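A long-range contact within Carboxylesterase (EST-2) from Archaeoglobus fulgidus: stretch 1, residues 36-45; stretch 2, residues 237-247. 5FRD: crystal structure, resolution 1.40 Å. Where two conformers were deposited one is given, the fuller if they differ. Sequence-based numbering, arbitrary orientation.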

# COMPACT_ATOMS: atom_id res chain seq x y z
N GLN A 36 5.54 6.54 4.63
CA GLN A 36 4.39 5.89 5.24
C GLN A 36 4.75 4.67 6.05
O GLN A 36 4.04 4.29 6.99
CB GLN A 36 3.48 5.41 4.10
CG GLN A 36 2.13 4.99 4.56
CD GLN A 36 1.37 4.52 3.42
OE1 GLN A 36 1.18 5.21 2.41
NE2 GLN A 36 0.93 3.32 3.56
N TRP A 37 5.85 4.02 5.65
CA TRP A 37 6.25 2.76 6.21
C TRP A 37 7.40 2.84 7.20
O TRP A 37 7.95 1.79 7.60
CB TRP A 37 6.66 1.81 5.09
CG TRP A 37 5.55 1.57 4.10
CD1 TRP A 37 5.46 2.06 2.84
CD2 TRP A 37 4.38 0.79 4.30
NE1 TRP A 37 4.35 1.61 2.23
CE2 TRP A 37 3.65 0.81 3.09
CE3 TRP A 37 3.88 0.03 5.38
CZ2 TRP A 37 2.47 0.13 2.93
CZ3 TRP A 37 2.73 -0.68 5.21
CH2 TRP A 37 2.03 -0.62 4.00
N VAL A 38 7.77 4.05 7.65
CA VAL A 38 8.92 4.16 8.57
C VAL A 38 8.86 3.25 9.79
O VAL A 38 9.86 2.68 10.18
CB VAL A 38 9.23 5.60 9.05
CG1 VAL A 38 9.78 6.43 7.90
CG2 VAL A 38 8.04 6.26 9.73
N ASN A 39 7.68 3.09 10.38
CA ASN A 39 7.57 2.25 11.58
C ASN A 39 7.79 0.77 11.31
O ASN A 39 8.24 0.02 12.18
CB ASN A 39 6.22 2.43 12.27
CG ASN A 39 5.97 3.85 12.69
OD1 ASN A 39 6.64 4.36 13.59
ND2 ASN A 39 5.03 4.51 12.03
N GLN A 40 7.54 0.34 10.07
CA GLN A 40 7.80 -1.02 9.65
C GLN A 40 9.25 -1.20 9.21
O GLN A 40 9.90 -2.20 9.54
CB GLN A 40 6.86 -1.43 8.51
CG GLN A 40 5.41 -1.62 8.93
CD GLN A 40 4.74 -0.33 9.37
OE1 GLN A 40 4.72 0.65 8.65
NE2 GLN A 40 4.13 -0.33 10.62
N LEU A 41 9.78 -0.21 8.51
CA LEU A 41 11.14 -0.29 8.00
C LEU A 41 12.13 -0.41 9.14
O LEU A 41 13.08 -1.19 9.03
CB LEU A 41 11.48 0.90 7.12
CG LEU A 41 10.76 0.90 5.78
CD1 LEU A 41 10.78 2.29 5.21
CD2 LEU A 41 11.41 -0.11 4.84
N THR A 42 11.90 0.32 10.22
CA THR A 42 12.83 0.34 11.37
C THR A 42 12.74 -0.92 12.21
O THR A 42 13.74 -1.31 12.82
CB THR A 42 12.63 1.59 12.24
OG1 THR A 42 11.27 1.63 12.71
CG2 THR A 42 12.99 2.85 11.52
N ALA A 43 11.59 -1.57 12.24
CA ALA A 43 11.39 -2.74 13.09
C ALA A 43 11.50 -4.05 12.37
O ALA A 43 12.10 -4.98 12.87
CB ALA A 43 10.03 -2.65 13.80
N ILE A 44 10.91 -4.14 11.19
CA ILE A 44 10.84 -5.36 10.40
C ILE A 44 11.92 -5.38 9.35
O ILE A 44 12.51 -6.44 9.12
CB ILE A 44 9.46 -5.47 9.75
CG1 ILE A 44 8.46 -5.72 10.89
CG2 ILE A 44 9.41 -6.57 8.70
CD1 ILE A 44 7.03 -5.66 10.48
N GLY A 45 12.20 -4.23 8.75
CA GLY A 45 13.19 -4.16 7.67
C GLY A 45 12.55 -4.20 6.31
O GLY A 45 11.34 -4.13 6.18
N GLU A 237 1.05 -3.03 16.91
CA GLU A 237 0.12 -4.12 16.63
C GLU A 237 0.24 -4.59 15.18
O GLU A 237 0.22 -5.78 14.91
CB GLU A 237 -1.30 -3.67 16.92
CG GLU A 237 -1.52 -3.35 18.41
CD GLU A 237 -1.20 -1.94 18.87
OE1 GLU A 237 -0.60 -1.11 18.16
OE2 GLU A 237 -1.49 -1.60 20.05
N PHE A 238 0.39 -3.64 14.29
CA PHE A 238 0.60 -3.97 12.88
C PHE A 238 1.87 -4.79 12.71
O PHE A 238 1.84 -5.84 12.07
CB PHE A 238 0.64 -2.68 12.05
CG PHE A 238 0.79 -2.93 10.55
CD1 PHE A 238 2.03 -3.15 10.01
CD2 PHE A 238 -0.32 -2.93 9.73
CE1 PHE A 238 2.18 -3.41 8.64
CE2 PHE A 238 -0.18 -3.17 8.37
CZ PHE A 238 1.06 -3.43 7.84
N ASN A 239 2.95 -4.33 13.33
CA ASN A 239 4.23 -5.00 13.20
C ASN A 239 4.19 -6.39 13.78
O ASN A 239 4.79 -7.31 13.26
CB ASN A 239 5.33 -4.21 13.84
CG ASN A 239 5.72 -2.96 13.07
OD1 ASN A 239 5.19 -2.70 11.98
ND2 ASN A 239 6.60 -2.16 13.63
N GLU A 240 3.51 -6.55 14.92
CA GLU A 240 3.43 -7.87 15.52
C GLU A 240 2.73 -8.87 14.59
O GLU A 240 3.15 -10.02 14.46
CB GLU A 240 2.74 -7.76 16.89
CG GLU A 240 2.57 -9.05 17.66
CD GLU A 240 1.87 -8.84 19.00
OE1 GLU A 240 2.06 -7.77 19.64
OE2 GLU A 240 1.13 -9.76 19.41
N ALA A 241 1.63 -8.44 13.97
CA ALA A 241 0.90 -9.29 13.03
C ALA A 241 1.76 -9.63 11.82
O ALA A 241 1.80 -10.76 11.37
CB ALA A 241 -0.37 -8.61 12.56
N LEU A 242 2.44 -8.62 11.28
CA LEU A 242 3.29 -8.85 10.11
C LEU A 242 4.43 -9.78 10.44
O LEU A 242 4.70 -10.68 9.66
CB LEU A 242 3.76 -7.51 9.55
CG LEU A 242 4.68 -7.56 8.31
CD1 LEU A 242 4.05 -8.35 7.20
CD2 LEU A 242 4.99 -6.15 7.85
N GLU A 243 5.08 -9.58 11.59
CA GLU A 243 6.20 -10.43 11.98
C GLU A 243 5.78 -11.89 12.17
O GLU A 243 6.51 -12.81 11.73
CB GLU A 243 6.90 -9.89 13.22
CG GLU A 243 8.16 -10.66 13.58
CD GLU A 243 9.26 -10.57 12.51
OE1 GLU A 243 9.39 -9.55 11.81
OE2 GLU A 243 10.01 -11.56 12.37
N LYS A 244 4.62 -12.13 12.77
CA LYS A 244 4.09 -13.48 12.92
C LYS A 244 3.91 -14.13 11.54
O LYS A 244 4.28 -15.29 11.32
CB LYS A 244 2.78 -13.46 13.69
CG LYS A 244 2.14 -14.82 13.91
CD LYS A 244 1.10 -14.74 15.02
CE LYS A 244 0.22 -15.99 15.08
NZ LYS A 244 -0.92 -15.91 14.13
N PHE A 245 3.38 -13.37 10.59
CA PHE A 245 3.19 -13.87 9.22
C PHE A 245 4.51 -14.14 8.51
O PHE A 245 4.67 -15.14 7.79
CB PHE A 245 2.36 -12.85 8.43
CG PHE A 245 2.07 -13.24 7.01
CD1 PHE A 245 1.18 -14.26 6.72
CD2 PHE A 245 2.62 -12.53 5.95
CE1 PHE A 245 0.88 -14.59 5.42
CE2 PHE A 245 2.32 -12.85 4.65
CZ PHE A 245 1.45 -13.89 4.38
N LEU A 246 5.48 -13.24 8.66
CA LEU A 246 6.79 -13.44 8.04
C LEU A 246 7.44 -14.72 8.56
O LEU A 246 8.06 -15.44 7.78
CB LEU A 246 7.69 -12.22 8.26
CG LEU A 246 7.22 -10.93 7.56
CD1 LEU A 246 8.12 -9.75 7.91
CD2 LEU A 246 7.11 -11.08 6.05
N LYS A 247 7.29 -15.01 9.85
CA LYS A 247 7.77 -16.30 10.44
C LYS A 247 7.12 -17.46 9.76
O LYS A 247 7.79 -18.43 9.38
CB LYS A 247 7.38 -16.49 11.92
CG LYS A 247 8.56 -16.82 12.82
CD LYS A 247 8.12 -17.39 14.18
CE LYS A 247 9.19 -18.28 14.87
NZ LYS A 247 9.18 -19.66 14.29

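The polar centre of this contact is N239, whose side-chain amide uses both of its ends on stretch 1. Its ND2 donates to the backbone carbonyl N39 O at 3.1 Å with an N-H...O angle of 154°, and its OD1 accepts from Q40 NE2 at 2.9 Å with an angle of 150°. Both distances and both angles lie in the ordinary range for hydrogen bonds, and together they fix the amide orientation: exchanging OD1 and ND2 would set oxygen against the carbonyl of N39 and nitrogen against the NH2 of Q40. The two CA atoms of Q40 and N239 are 6.4 Å apart, close enough for a short asparagine in the m rotamer (chi1 -72°, chi2 -4°) to span the gap.

N39 O is available because no backbone amide within stretch 1 takes it. The helical bonding there runs instead to W37 O, which accepts from Q40 N and L41 N, both at 2.9 Å, to V38 O, which accepts from T42 N at 3.1 Å, and to Q40 O. Q40 O is heavily used: it accepts from I44 N at 2.7 Å and G45 N at 3.2 Å, and takes a weak bond from A43 N, also at 3.2 Å. In stretch 2 the pattern is regular, and the carbonyl of N239 is satisfied in its own helix, N239 O accepting from E243 N at 2.8 Å; its side chain alone carries the cross-stretch bonds.

Q40 starts sideways along CA-to-CB, but its folded chain (chi1 -70°, chi2 66°, chi3 55°) brings the amide nitrogen to N239. NE2 is also hydrogen-bonded elsewhere in the structure, and Q40 NE2 lies 3.6 Å from F238 CD1, oblique to that ring.

Around this pair the packing is mostly apolar. I44, with CB directed toward stretch 2, has 99 Å² covered by it, more than any other residue here. Its CD1 is 3.4 Å from L242 CD2, while its CG2 is 3.5 Å from L246 CD1, so the two ends of the isoleucine meet leucines one helical turn apart. I44 CD1 also comes within 3.8 Å of N239 OD1, and A43 CB within 3.5 Å of N239 ND2, placing carbon beside both polar atoms of the asparagine. Near I44, E243 OE1 is 4.0 Å from I44 CG1, a packing contact; both carboxylate oxygens find hydrogen bonds elsewhere. Toward the N-terminal side of both stretches, F238 CZ meets the edge of the W37 ring, 4.2 Å from W37 CZ3.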